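Local coordinates for protein putative phosphoribosyltransferase (Neisseria gonorrhoeae, PDB 5VOG) that binds the alarmone ppGpp (guanosine-5',3'-tetraphosphate) and is probably a type I phosphoribosyltransferase, though its natural reaction is not established, at residues I13-D18 / S153-E158; D18-V23 / V133-I138; F49-M54 / Y164-L169; D105-S110 / W160-P165. One frame throughout, in Å; residues are numbered along the deposited sequence. Where two conformers were deposited one is given.

Contact 1 of 4, residues I13-D18 / S153-E158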
# COMPACT_ATOMS: atom_id res chain seq x y z
N ILE A 13 -15.06 3.56 16.93
CA ILE A 13 -14.69 4.86 16.40
C ILE A 13 -14.44 4.71 14.91
O ILE A 13 -13.99 3.66 14.44
CB ILE A 13 -13.47 5.45 17.16
CG1 ILE A 13 -13.21 6.90 16.73
CG2 ILE A 13 -12.23 4.59 16.96
CD1 ILE A 13 -12.48 7.73 17.77
N TRP A 14 -14.79 5.75 14.16
CA TRP A 14 -14.57 5.84 12.72
C TRP A 14 -13.65 7.01 12.43
O TRP A 14 -13.83 8.10 12.99
CB TRP A 14 -15.88 6.03 11.95
CG TRP A 14 -16.82 4.85 11.95
CD1 TRP A 14 -17.09 4.03 10.89
CD2 TRP A 14 -17.61 4.36 13.05
NE1 TRP A 14 -17.99 3.06 11.26
CE2 TRP A 14 -18.33 3.24 12.58
CE3 TRP A 14 -17.77 4.75 14.38
CZ2 TRP A 14 -19.20 2.51 13.39
CZ3 TRP A 14 -18.63 4.03 15.19
CH2 TRP A 14 -19.34 2.92 14.69
N TYR A 15 -12.67 6.80 11.55
CA TYR A 15 -11.73 7.84 11.15
C TYR A 15 -11.83 8.07 9.65
O TYR A 15 -11.87 7.10 8.88
CB TYR A 15 -10.28 7.47 11.50
CG TYR A 15 -9.97 7.38 12.98
CD1 TYR A 15 -10.09 8.48 13.81
CD2 TYR A 15 -9.50 6.19 13.53
CE1 TYR A 15 -9.79 8.39 15.16
CE2 TYR A 15 -9.19 6.09 14.87
CZ TYR A 15 -9.33 7.19 15.68
OH TYR A 15 -9.01 7.09 17.02
N THR A 16 -11.84 9.33 9.24
CA THR A 16 -11.80 9.64 7.82
C THR A 16 -10.39 9.44 7.27
O THR A 16 -9.41 9.36 8.02
CB THR A 16 -12.25 11.08 7.55
OG1 THR A 16 -11.27 11.99 8.08
CG2 THR A 16 -13.61 11.36 8.19
N TYR A 17 -10.28 9.35 5.94
CA TYR A 17 -8.96 9.33 5.32
C TYR A 17 -8.14 10.53 5.75
O TYR A 17 -6.96 10.40 6.08
CB TYR A 17 -9.08 9.31 3.80
CG TYR A 17 -9.40 7.97 3.17
CD1 TYR A 17 -8.46 6.94 3.15
CD2 TYR A 17 -10.62 7.75 2.54
CE1 TYR A 17 -8.75 5.72 2.56
CE2 TYR A 17 -10.92 6.53 1.95
CZ TYR A 17 -9.98 5.52 1.96
OH TYR A 17 -10.27 4.30 1.37
N ASP A 18 -8.76 11.72 5.77
CA ASP A 18 -8.03 12.93 6.15
C ASP A 18 -7.60 12.90 7.61
O ASP A 18 -6.50 13.36 7.94
CB ASP A 18 -8.88 14.16 5.88
CG ASP A 18 -9.05 14.47 4.40
OD1 ASP A 18 -8.38 13.81 3.56
OD2 ASP A 18 -9.85 15.36 4.06
N SER A 153 4.16 5.60 17.66
CA SER A 153 2.77 5.48 17.26
C SER A 153 2.22 6.86 16.95
O SER A 153 2.60 7.86 17.56
CB SER A 153 1.93 4.78 18.33
OG SER A 153 1.94 5.50 19.55
N GLY A 154 1.32 6.91 15.97
CA GLY A 154 0.72 8.17 15.60
C GLY A 154 -0.09 8.78 16.73
O GLY A 154 0.16 9.91 17.14
N ILE A 155 -1.08 8.03 17.21
CA ILE A 155 -1.82 8.37 18.41
C ILE A 155 -2.06 7.10 19.20
O ILE A 155 -2.11 6.00 18.64
CB ILE A 155 -3.18 9.06 18.12
CG1 ILE A 155 -4.01 8.20 17.16
CG2 ILE A 155 -2.97 10.46 17.55
CD1 ILE A 155 -5.44 8.65 17.04
N THR A 156 -2.20 7.24 20.51
CA THR A 156 -2.70 6.14 21.32
C THR A 156 -4.22 6.23 21.40
O THR A 156 -4.79 7.33 21.43
CB THR A 156 -2.10 6.16 22.72
OG1 THR A 156 -2.55 7.34 23.40
CG2 THR A 156 -0.58 6.16 22.63
N VAL A 157 -4.87 5.08 21.42
CA VAL A 157 -6.32 4.96 21.39
C VAL A 157 -6.75 4.07 22.55
O VAL A 157 -5.99 3.19 22.98
CB VAL A 157 -6.83 4.37 20.04
CG1 VAL A 157 -8.33 4.58 19.87
CG2 VAL A 157 -6.07 4.96 18.85
N GLU A 158 -7.96 4.28 23.04
CA GLU A 158 -8.58 3.34 23.95
C GLU A 158 -8.70 1.97 23.28
O GLU A 158 -8.49 1.82 22.07
CB GLU A 158 -9.97 3.83 24.36
CG GLU A 158 -9.94 5.14 25.10
CD GLU A 158 -9.43 4.97 26.50
OE1 GLU A 158 -10.01 4.14 27.24
OE2 GLU A 158 -8.44 5.64 26.86
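Tyr15 meets Ile155 and Val157 head on, its phenol reaching from the loop between strand 12-14 and helix 17-33 to strand 151-157, an inner strand of the main sheet of the phosphoribosyltransferase fold. The ring stands beside the backbone N (chi1 -66°), which sends its OH end toward strand 151-157. There it lies against two methyls, one from each contacting residue. Ile155 holds CG1 between its backbone N and carbonyl carbon (chi1 54°), and from there CD1 reaches the phenol, with Tyr15 CZ 4.4 Å from Ile155 CD1. Two residues further along the same strand, Val157 points the same way and sets CG1 and CG2 against the hydroxyl end. A tyrosine suits the gap because it is long and flat: Ile13 CG1 lies 3.9 Å above one face of the Tyr15 ring, and the imidazole of His135 also meets the ring. Branched aliphatic residues suit the strand, where they present methyls close to the backbone. In the modelled conformer of Val157, CG1 is 3.9 Å from Tyr15 OH, matching the 3.9 Å from Ile155 CD1 to Tyr15 OH.

Contact 2 of 4, residues D18-V23 / V133-I138; sequences DDIHRV and VLHEKI. With G4P (guanosine-5',3'-tetraphosphate), chain D.
In this type I phosphoribosyltransferase fold, helix 17-33 packs Ile20 and Val23, one turn apart, against Leu134, where the chain turns a corner between strands 129-133 and 135-137. The leucine divides its two methyls between them and crosses both side chains at about a right angle: Leu134 CD2 is 3.6 Å from Ile20 CG2, and Leu134 CD1 is 3.6 Å from Val23 CG1. With CG anti to the backbone N (chi1 166°), Leu134 swings its fork toward the helix. The same CG sits 3.5 Å above the centre of the His135 ring, leaving Ile20 CG1 to approach that ring more loosely. Farther along the strand, Lys137 extends fully to the nucleotide, where NZ donates to G4P O6 at 2.8 Å and to G4P N7 at 3.2 Å; Asp109 forms a salt bridge with the same ammonium. Between these two segments the contact is apolar packing, without a hydrogen bond, whereas Lys137 reads two adjacent acceptors that mark the base as a 6-oxopurine and tell it from adenine, as the lysine at O6 does in 6-oxopurine phosphoribosyltransferases.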
# COMPACT_ATOMS: atom_id res chain seq x y z
N ASP A 18 -8.76 11.72 5.77
CA ASP A 18 -8.03 12.93 6.15
C ASP A 18 -7.60 12.90 7.61
O ASP A 18 -6.50 13.36 7.94
CB ASP A 18 -8.88 14.16 5.88
CG ASP A 18 -9.05 14.47 4.40
OD1 ASP A 18 -8.38 13.81 3.56
OD2 ASP A 18 -9.85 15.36 4.06
N ASP A 19 -8.46 12.39 8.50
CA ASP A 19 -8.07 12.21 9.90
C ASP A 19 -6.76 11.44 9.99
O ASP A 19 -5.85 11.80 10.74
CB ASP A 19 -9.14 11.44 10.69
CG ASP A 19 -10.40 12.23 10.96
OD1 ASP A 19 -10.36 13.48 11.05
OD2 ASP A 19 -11.45 11.57 11.12
N ILE A 20 -6.66 10.35 9.22
CA ILE A 20 -5.50 9.49 9.30
C ILE A 20 -4.28 10.17 8.68
O ILE A 20 -3.18 10.11 9.23
CB ILE A 20 -5.83 8.14 8.64
CG1 ILE A 20 -6.79 7.38 9.57
CG2 ILE A 20 -4.57 7.34 8.28
CD1 ILE A 20 -7.43 6.15 8.94
N HIS A 21 -4.48 10.85 7.55
CA HIS A 21 -3.41 11.63 6.93
C HIS A 21 -2.79 12.62 7.92
O HIS A 21 -1.56 12.74 8.00
CB HIS A 21 -3.96 12.35 5.70
CG HIS A 21 -2.93 13.07 4.89
ND1 HIS A 21 -2.44 12.58 3.70
CD2 HIS A 21 -2.32 14.26 5.09
CE1 HIS A 21 -1.56 13.44 3.20
NE2 HIS A 21 -1.47 14.47 4.02
N ARG A 22 -3.63 13.31 8.70
CA ARG A 22 -3.11 14.28 9.67
C ARG A 22 -2.29 13.59 10.76
O ARG A 22 -1.27 14.13 11.21
CB ARG A 22 -4.27 15.07 10.29
CG ARG A 22 -5.08 15.88 9.29
CD ARG A 22 -6.31 16.51 9.93
NE ARG A 22 -7.25 17.01 8.93
CZ ARG A 22 -7.20 18.22 8.39
NH1 ARG A 22 -6.26 19.08 8.75
NH2 ARG A 22 -8.10 18.58 7.48
N VAL A 23 -2.73 12.41 11.21
CA VAL A 23 -1.95 11.67 12.21
C VAL A 23 -0.62 11.23 11.62
O VAL A 23 0.42 11.30 12.28
CB VAL A 23 -2.76 10.47 12.74
CG1 VAL A 23 -1.89 9.59 13.64
CG2 VAL A 23 -3.98 10.93 13.50
N VAL A 133 3.61 2.71 13.95
CA VAL A 133 2.23 2.27 13.77
C VAL A 133 1.32 3.49 13.82
O VAL A 133 1.58 4.45 14.55
CB VAL A 133 1.79 1.23 14.81
CG1 VAL A 133 2.48 -0.08 14.56
CG2 VAL A 133 2.07 1.71 16.23
N LEU A 134 0.26 3.45 13.02
CA LEU A 134 -0.69 4.56 12.99
C LEU A 134 -1.41 4.70 14.33
O LEU A 134 -1.42 5.78 14.93
CB LEU A 134 -1.68 4.35 11.84
CG LEU A 134 -2.96 5.18 11.79
CD1 LEU A 134 -2.66 6.66 11.63
CD2 LEU A 134 -3.83 4.69 10.63
N HIS A 135 -1.99 3.60 14.82
CA HIS A 135 -2.80 3.59 16.04
C HIS A 135 -2.25 2.58 17.03
O HIS A 135 -2.07 1.41 16.68
CB HIS A 135 -4.24 3.24 15.71
CG HIS A 135 -4.93 4.26 14.87
ND1 HIS A 135 -5.71 3.92 13.78
CD2 HIS A 135 -4.98 5.61 14.97
CE1 HIS A 135 -6.20 5.03 13.25
NE2 HIS A 135 -5.78 6.06 13.95
N GLU A 136 -2.03 3.03 18.26
CA GLU A 136 -1.59 2.18 19.36
C GLU A 136 -2.74 2.03 20.35
O GLU A 136 -3.08 2.98 21.05
CB GLU A 136 -0.36 2.76 20.05
CG GLU A 136 0.06 1.98 21.28
CD GLU A 136 1.21 2.62 22.03
OE1 GLU A 136 1.66 3.73 21.64
OE2 GLU A 136 1.67 2.02 23.02
N LYS A 137 -3.31 0.83 20.43
CA LYS A 137 -4.36 0.57 21.40
C LYS A 137 -3.77 0.28 22.78
O LYS A 137 -2.84 -0.51 22.91
CB LYS A 137 -5.23 -0.60 20.97
CG LYS A 137 -6.07 -0.36 19.75
CD LYS A 137 -6.91 -1.60 19.55
CE LYS A 137 -7.87 -1.49 18.43
NZ LYS A 137 -8.68 -2.72 18.39
N ILE A 138 -4.35 0.91 23.80
CA ILE A 138 -3.92 0.72 25.18
C ILE A 138 -4.67 -0.48 25.74
O ILE A 138 -5.85 -0.40 26.07
CB ILE A 138 -4.14 1.97 26.02
CG1 ILE A 138 -3.41 3.16 25.39
CG2 ILE A 138 -3.69 1.71 27.45
CD1 ILE A 138 -1.97 2.86 24.98
PB G4P D . -0.28 -6.12 15.80
O1B G4P D . 0.77 -7.11 15.93
O2B G4P D . -0.81 -5.55 17.13
O3B G4P D . 0.17 -4.96 14.86
O3A G4P D . -1.52 -6.72 14.99
PA G4P D . -2.42 -8.00 15.28
O1A G4P D . -1.70 -9.25 14.98
O2A G4P D . -2.98 -7.92 16.67
O5' G4P D . -3.64 -7.71 14.26
C5' G4P D . -4.45 -8.77 13.71
C4' G4P D . -5.49 -8.14 12.81
O4' G4P D . -6.46 -7.43 13.61
C3' G4P D . -4.93 -7.12 11.81
O3' G4P D . -5.28 -7.55 10.48
C2' G4P D . -5.62 -5.79 12.15
O2' G4P D . -5.95 -5.01 11.01
C1' G4P D . -6.86 -6.28 12.89
N9 G4P D . -7.34 -5.30 13.87
C8 G4P D . -6.95 -5.19 15.18
N7 G4P D . -7.54 -4.20 15.81
C5 G4P D . -8.36 -3.62 14.85
C6 G4P D . -9.26 -2.51 14.92
O6 G4P D . -9.51 -1.80 15.90
N1 G4P D . -9.90 -2.28 13.71
C2 G4P D . -9.71 -3.01 12.57
N2 G4P D . -10.43 -2.66 11.50
N3 G4P D . -8.87 -4.04 12.49
C4 G4P D . -8.24 -4.29 13.65
PC G4P D . -4.42 -8.61 9.67
O1C G4P D . -4.77 -10.00 10.08
O2C G4P D . -2.99 -8.22 9.91
O3C G4P D . -4.78 -8.33 8.14
PD G4P D . -4.53 -7.12 7.14
O1D G4P D . -3.47 -6.28 7.77
O2D G4P D . -4.08 -7.77 5.82
O3D G4P D . -5.87 -6.44 6.98

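Contact 3 of 4, residues F49-M54 / Y164-L169; sequences FIPARM and YPWDAL. With G4P (guanosine-5',3'-tetraphosphate), chain D.
Ile50 lies flat against the indole of Trp166, the two side chains sliding past each other in opposite directions. With CG1 beside the backbone N (chi1 -63°) and the chain extended beyond it (chi2 -178°), the isoleucine spreads over the indole: CB stands over the face of the six-membered ring, 4.2 Å from its centroid and 24° off the normal, a CH-pi contact. CG2 settles by Trp166 CZ3 at 3.6 Å, while CD1 runs back toward the root of the indole, 3.5 Å from Trp166 CE3. Trp166 holds CG in the crowded position between its backbone N and carbonyl carbon, an arrangement that turns the ring toward the helix. Here helix 49-59 of the phosphoribosyltransferase core meets the 3-10 segment that follows strand 161-163. That segment folds the chain back, with Asp167 N bonded to Tyr164 O, and brings Tyr164 CB to 3.4 Å above the indole plane on the face opposite Ile50. Pro51, which suits the first helical turn because it needs no backbone N-H there, lays its ring obliquely near the far end of the indole; its CD is 4.1 Å from Trp166 CH2. Tyr164 points its own ring edge at the nucleotide, with CD2 3.6 Å from G4P N2. Across the dimer interface, Arg53 and Asp167 each form a salt bridge with the other residue of the second subunit.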
# COMPACT_ATOMS: atom_id res chain seq x y z
N PHE A 49 -0.09 -0.80 4.16
CA PHE A 49 0.18 -0.20 2.86
C PHE A 49 -0.23 1.27 2.81
O PHE A 49 0.52 2.12 2.33
CB PHE A 49 -0.54 -0.99 1.76
CG PHE A 49 0.13 -2.30 1.40
CD1 PHE A 49 1.47 -2.51 1.65
CD2 PHE A 49 -0.58 -3.32 0.82
CE1 PHE A 49 2.08 -3.73 1.32
CE2 PHE A 49 0.02 -4.53 0.48
CZ PHE A 49 1.34 -4.73 0.71
N ILE A 50 -1.44 1.59 3.26
CA ILE A 50 -1.89 2.97 3.14
C ILE A 50 -1.12 3.86 4.13
O ILE A 50 -0.60 4.90 3.71
CB ILE A 50 -3.42 3.08 3.30
CG1 ILE A 50 -4.10 2.31 2.15
CG2 ILE A 50 -3.84 4.54 3.29
CD1 ILE A 50 -5.61 2.36 2.15
N PRO A 51 -0.98 3.49 5.41
CA PRO A 51 -0.09 4.28 6.28
C PRO A 51 1.31 4.49 5.73
O PRO A 51 1.85 5.60 5.85
CB PRO A 51 -0.08 3.46 7.58
CG PRO A 51 -1.43 2.83 7.61
CD PRO A 51 -1.66 2.42 6.16
N ALA A 52 1.91 3.46 5.11
CA ALA A 52 3.27 3.61 4.59
C ALA A 52 3.32 4.60 3.43
O ALA A 52 4.24 5.42 3.36
CB ALA A 52 3.84 2.25 4.17
N ARG A 53 2.37 4.52 2.50
CA ARG A 53 2.42 5.46 1.38
C ARG A 53 2.10 6.88 1.83
O ARG A 53 2.69 7.84 1.31
CB ARG A 53 1.49 5.01 0.25
CG ARG A 53 1.52 5.95 -0.97
CD ARG A 53 2.93 6.10 -1.55
NE ARG A 53 3.03 7.06 -2.66
CZ ARG A 53 3.12 8.37 -2.51
NH1 ARG A 53 3.11 8.92 -1.29
NH2 ARG A 53 3.22 9.15 -3.58
N MET A 54 1.20 7.04 2.81
CA MET A 54 1.02 8.36 3.40
C MET A 54 2.31 8.85 4.05
O MET A 54 2.69 10.02 3.90
CB MET A 54 -0.12 8.34 4.43
CG MET A 54 -1.51 8.17 3.84
SD MET A 54 -2.68 8.06 5.22
CE MET A 54 -4.25 8.21 4.36
N TYR A 164 -11.73 1.68 9.76
CA TYR A 164 -10.88 2.37 8.80
C TYR A 164 -11.66 2.74 7.55
O TYR A 164 -12.53 1.98 7.11
CB TYR A 164 -9.67 1.51 8.43
CG TYR A 164 -8.71 1.41 9.59
CD1 TYR A 164 -7.90 2.48 9.92
CD2 TYR A 164 -8.67 0.27 10.39
CE1 TYR A 164 -7.05 2.42 11.00
CE2 TYR A 164 -7.81 0.19 11.48
CZ TYR A 164 -7.01 1.28 11.78
OH TYR A 164 -6.16 1.23 12.88
N PRO A 165 -11.35 3.89 6.96
CA PRO A 165 -12.08 4.29 5.74
C PRO A 165 -11.85 3.35 4.58
O PRO A 165 -12.70 3.24 3.69
CB PRO A 165 -11.53 5.70 5.46
CG PRO A 165 -10.15 5.70 6.09
CD PRO A 165 -10.27 4.83 7.32
N TRP A 166 -10.71 2.66 4.55
CA TRP A 166 -10.42 1.72 3.48
C TRP A 166 -11.16 0.40 3.64
O TRP A 166 -10.95 -0.51 2.83
CB TRP A 166 -8.92 1.49 3.37
CG TRP A 166 -8.17 1.20 4.66
CD1 TRP A 166 -8.12 0.01 5.34
CD2 TRP A 166 -7.29 2.10 5.38
NE1 TRP A 166 -7.29 0.12 6.43
CE2 TRP A 166 -6.77 1.39 6.48
CE3 TRP A 166 -6.92 3.43 5.19
CZ2 TRP A 166 -5.88 1.97 7.38
CZ3 TRP A 166 -6.03 4.01 6.09
CH2 TRP A 166 -5.53 3.27 7.18
N ASP A 167 -12.03 0.28 4.64
CA ASP A 167 -12.98 -0.81 4.76
C ASP A 167 -14.42 -0.36 4.55
O ASP A 167 -15.35 -1.15 4.77
CB ASP A 167 -12.86 -1.48 6.13
CG ASP A 167 -11.58 -2.28 6.29
OD1 ASP A 167 -11.16 -2.95 5.32
OD2 ASP A 167 -11.00 -2.21 7.40
N ALA A 168 -14.64 0.88 4.13
CA ALA A 168 -15.99 1.44 4.02
C ALA A 168 -16.59 1.12 2.66
O ALA A 168 -16.16 1.67 1.64
CB ALA A 168 -15.95 2.95 4.23
N LEU A 169 -17.59 0.24 2.64
CA LEU A 169 -18.36 0.06 1.41
C LEU A 169 -19.06 1.35 1.00
O LEU A 169 -19.20 1.64 -0.19
CB LEU A 169 -19.37 -1.08 1.58
CG LEU A 169 -18.77 -2.47 1.77
CD1 LEU A 169 -19.89 -3.48 2.01
CD2 LEU A 169 -17.92 -2.88 0.58
PB G4P D . -0.28 -6.12 15.80
O1B G4P D . 0.77 -7.11 15.93
O2B G4P D . -0.81 -5.55 17.13
O3B G4P D . 0.17 -4.96 14.86
O3A G4P D . -1.52 -6.72 14.99
PA G4P D . -2.42 -8.00 15.28
O1A G4P D . -1.70 -9.25 14.98
O2A G4P D . -2.98 -7.92 16.67
O5' G4P D . -3.64 -7.71 14.26
C5' G4P D . -4.45 -8.77 13.71
C4' G4P D . -5.49 -8.14 12.81
O4' G4P D . -6.46 -7.43 13.61
C3' G4P D . -4.93 -7.12 11.81
O3' G4P D . -5.28 -7.55 10.48
C2' G4P D . -5.62 -5.79 12.15
O2' G4P D . -5.95 -5.01 11.01
C1' G4P D . -6.86 -6.28 12.89
N9 G4P D . -7.34 -5.30 13.87
C8 G4P D . -6.95 -5.19 15.18
N7 G4P D . -7.54 -4.20 15.81
C5 G4P D . -8.36 -3.62 14.85
C6 G4P D . -9.26 -2.51 14.92
O6 G4P D . -9.51 -1.80 15.90
N1 G4P D . -9.90 -2.28 13.71
C2 G4P D . -9.71 -3.01 12.57
N2 G4P D . -10.43 -2.66 11.50
N3 G4P D . -8.87 -4.04 12.49
C4 G4P D . -8.24 -4.29 13.65
PC G4P D . -4.42 -8.61 9.67
O1C G4P D . -4.77 -10.00 10.08
O2C G4P D . -2.99 -8.22 9.91
O3C G4P D . -4.78 -8.33 8.14
PD G4P D . -4.53 -7.12 7.14
O1D G4P D . -3.47 -6.28 7.77
O2D G4P D . -4.08 -7.77 5.82
O3D G4P D . -5.87 -6.44 6.98

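Contact 4 of 4, residues D105-S110 / W160-P165; sequences DEVDDS and WWINYP. With G4P (guanosine-5',3'-tetraphosphate), chain D.
Glu106 and Val107 close on the phenol of Tyr164 in the tight part of this contact: Val107 CB comes to 3.5 Å from Tyr164 OH, and Glu106 CG touches the same end of the ring. That hydroxyl is hydrogen-bonded to His135 ND1, so its polarity is met although it is buried among carbons. Beside it the packing relaxes, Val107 CG2 lying 4.3 Å from Ile162 CD1, and the guanine of ppGpp occupies the adjoining space. The Trp161 indole covers one face of the base, with G4P N1 3.3 Å above its plane, while Val107 CG1 meets the other face near C8. Ile162 reads the base edge through its backbone: N donates to G4P O6 at 2.8 Å, nearly straight at 171°, and O accepts from G4P N1 at 2.7 Å and also from N2. Glu106 OE2 accepts a hydrogen bond from the ribose O2'. On the more exposed side, Asp109 N and Ser110 hold the 5'-phosphates, Ser110 OG lying 2.6 Å from G4P O2A, consistent with the phosphoribosyl pyrophosphate motif of type I enzymes. Strand 107-108 edges the main sheet beside strand 135-137, and strand 161-163 pairs in parallel with strand 12-14.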
# COMPACT_ATOMS: atom_id res chain seq x y z
N ASP A 105 2.95 -0.36 10.20
CA ASP A 105 1.68 -1.06 10.22
C ASP A 105 0.58 -0.11 10.68
O ASP A 105 0.87 1.00 11.15
CB ASP A 105 1.74 -2.32 11.10
CG ASP A 105 0.92 -3.47 10.53
OD1 ASP A 105 -0.04 -3.21 9.78
OD2 ASP A 105 1.24 -4.64 10.84
N GLU A 106 -0.69 -0.52 10.53
CA GLU A 106 -1.76 0.43 10.86
C GLU A 106 -2.17 0.38 12.33
O GLU A 106 -2.46 1.43 12.91
CB GLU A 106 -2.99 0.24 9.95
CG GLU A 106 -4.14 -0.63 10.46
CD GLU A 106 -3.88 -2.13 10.33
OE1 GLU A 106 -2.74 -2.56 10.55
OE2 GLU A 106 -4.83 -2.88 10.02
N VAL A 107 -2.20 -0.79 12.97
CA VAL A 107 -2.72 -0.88 14.34
C VAL A 107 -1.85 -1.80 15.18
O VAL A 107 -1.42 -2.87 14.72
CB VAL A 107 -4.20 -1.31 14.38
CG1 VAL A 107 -4.42 -2.75 13.93
CG2 VAL A 107 -4.77 -1.10 15.79
N ASP A 108 -1.55 -1.34 16.39
CA ASP A 108 -0.92 -2.11 17.46
C ASP A 108 -2.05 -2.56 18.37
O ASP A 108 -2.55 -1.78 19.21
CB ASP A 108 0.12 -1.23 18.17
CG ASP A 108 0.77 -1.91 19.35
OD1 ASP A 108 0.25 -2.92 19.87
OD2 ASP A 108 1.82 -1.39 19.79
N ASP A 109 -2.49 -3.80 18.18
CA ASP A 109 -3.60 -4.37 18.93
C ASP A 109 -3.08 -5.43 19.90
O ASP A 109 -3.02 -5.19 21.10
CB ASP A 109 -4.65 -4.95 17.97
CG ASP A 109 -5.89 -5.44 18.69
OD1 ASP A 109 -6.52 -4.63 19.39
OD2 ASP A 109 -6.26 -6.62 18.52
N SER A 110 -2.68 -6.60 19.39
CA SER A 110 -2.14 -7.66 20.25
C SER A 110 -0.62 -7.74 20.23
O SER A 110 -0.04 -8.38 21.11
CB SER A 110 -2.69 -9.03 19.82
OG SER A 110 -2.06 -9.47 18.61
N TRP A 160 -10.78 0.30 21.74
CA TRP A 160 -12.00 0.42 20.96
C TRP A 160 -11.78 -0.23 19.60
O TRP A 160 -10.65 -0.35 19.13
CB TRP A 160 -12.40 1.88 20.74
CG TRP A 160 -12.76 2.64 21.98
CD1 TRP A 160 -12.84 2.16 23.26
CD2 TRP A 160 -13.09 4.03 22.05
NE1 TRP A 160 -13.20 3.18 24.12
CE2 TRP A 160 -13.36 4.33 23.40
CE3 TRP A 160 -13.18 5.05 21.10
CZ2 TRP A 160 -13.72 5.61 23.81
CZ3 TRP A 160 -13.54 6.32 21.51
CH2 TRP A 160 -13.80 6.59 22.86
N TRP A 161 -12.87 -0.62 18.95
CA TRP A 161 -12.75 -1.11 17.59
C TRP A 161 -12.66 0.07 16.63
O TRP A 161 -13.55 0.92 16.59
CB TRP A 161 -13.92 -2.01 17.21
CG TRP A 161 -13.64 -2.68 15.90
CD1 TRP A 161 -14.17 -2.37 14.68
CD2 TRP A 161 -12.72 -3.74 15.68
NE1 TRP A 161 -13.64 -3.19 13.72
CE2 TRP A 161 -12.74 -4.05 14.31
CE3 TRP A 161 -11.87 -4.48 16.52
CZ2 TRP A 161 -11.96 -5.06 13.75
CZ3 TRP A 161 -11.09 -5.48 15.96
CH2 TRP A 161 -11.14 -5.76 14.59
N ILE A 162 -11.58 0.11 15.86
CA ILE A 162 -11.34 1.19 14.91
C ILE A 162 -11.88 0.78 13.55
O ILE A 162 -11.53 -0.28 13.03
CB ILE A 162 -9.84 1.52 14.83
CG1 ILE A 162 -9.31 1.95 16.20
CG2 ILE A 162 -9.59 2.58 13.77
CD1 ILE A 162 -7.78 1.98 16.27
N ASN A 163 -12.73 1.63 12.98
CA ASN A 163 -13.26 1.42 11.64
C ASN A 163 -12.50 2.31 10.67
O ASN A 163 -12.58 3.54 10.75
CB ASN A 163 -14.76 1.71 11.61
CG ASN A 163 -15.53 0.77 12.49
OD1 ASN A 163 -15.82 -0.36 12.09
ND2 ASN A 163 -15.84 1.20 13.71
N TYR A 164 -11.73 1.68 9.76
CA TYR A 164 -10.88 2.37 8.80
C TYR A 164 -11.66 2.74 7.55
O TYR A 164 -12.53 1.98 7.11
CB TYR A 164 -9.67 1.51 8.43
CG TYR A 164 -8.71 1.41 9.59
CD1 TYR A 164 -7.90 2.48 9.92
CD2 TYR A 164 -8.67 0.27 10.39
CE1 TYR A 164 -7.05 2.42 11.00
CE2 TYR A 164 -7.81 0.19 11.48
CZ TYR A 164 -7.01 1.28 11.78
OH TYR A 164 -6.16 1.23 12.88
N PRO A 165 -11.35 3.89 6.96
CA PRO A 165 -12.08 4.29 5.74
C PRO A 165 -11.85 3.35 4.58
O PRO A 165 -12.70 3.24 3.69
CB PRO A 165 -11.53 5.70 5.46
CG PRO A 165 -10.15 5.70 6.09
CD PRO A 165 -10.27 4.83 7.32
PB G4P D . -0.28 -6.12 15.80
O1B G4P D . 0.77 -7.11 15.93
O2B G4P D . -0.81 -5.55 17.13
O3B G4P D . 0.17 -4.96 14.86
O3A G4P D . -1.52 -6.72 14.99
PA G4P D . -2.42 -8.00 15.28
O1A G4P D . -1.70 -9.25 14.98
O2A G4P D . -2.98 -7.92 16.67
O5' G4P D . -3.64 -7.71 14.26
C5' G4P D . -4.45 -8.77 13.71
C4' G4P D . -5.49 -8.14 12.81
O4' G4P D . -6.46 -7.43 13.61
C3' G4P D . -4.93 -7.12 11.81
O3' G4P D . -5.28 -7.55 10.48
C2' G4P D . -5.62 -5.79 12.15
O2' G4P D . -5.95 -5.01 11.01
C1' G4P D . -6.86 -6.28 12.89
N9 G4P D . -7.34 -5.30 13.87
C8 G4P D . -6.95 -5.19 15.18
N7 G4P D . -7.54 -4.20 15.81
C5 G4P D . -8.36 -3.62 14.85
C6 G4P D . -9.26 -2.51 14.92
O6 G4P D . -9.51 -1.80 15.90
N1 G4P D . -9.90 -2.28 13.71
C2 G4P D . -9.71 -3.01 12.57
N2 G4P D . -10.43 -2.66 11.50
N3 G4P D . -8.87 -4.04 12.49
C4 G4P D . -8.24 -4.29 13.65
PC G4P D . -4.42 -8.61 9.67
O1C G4P D . -4.77 -10.00 10.08
O2C G4P D . -2.99 -8.22 9.91
O3C G4P D . -4.78 -8.33 8.14
PD G4P D . -4.53 -7.12 7.14
O1D G4P D . -3.47 -6.28 7.77
O2D G4P D . -4.08 -7.77 5.82
O3D G4P D . -5.87 -6.44 6.98

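In the fold
The contacts hold the short sheet of strands 12-14 and 161-163, and the chain around it, to the phosphoribosyltransferase core. Contacts 1 and 2 lie closest, with centres about 4 Å apart; they share helix 17-33 and reach neighbouring strands, 151-157 and 135-137. Contact 4 is about 8 Å from contact 1 and about 9 Å from contact 2, joined to the latter through strand 107-108. Contact 3, about 11 Å from contacts 2 and 4, shares Tyr164 and Pro165 with contact 4. Along the chain, contact 1 encloses contact 2, while contacts 3 and 4 cross both. Contacts 2, 3 and 4 each bring residues to the ppGpp pocket, and contacts 1, 2 and 3 also reach the second subunit.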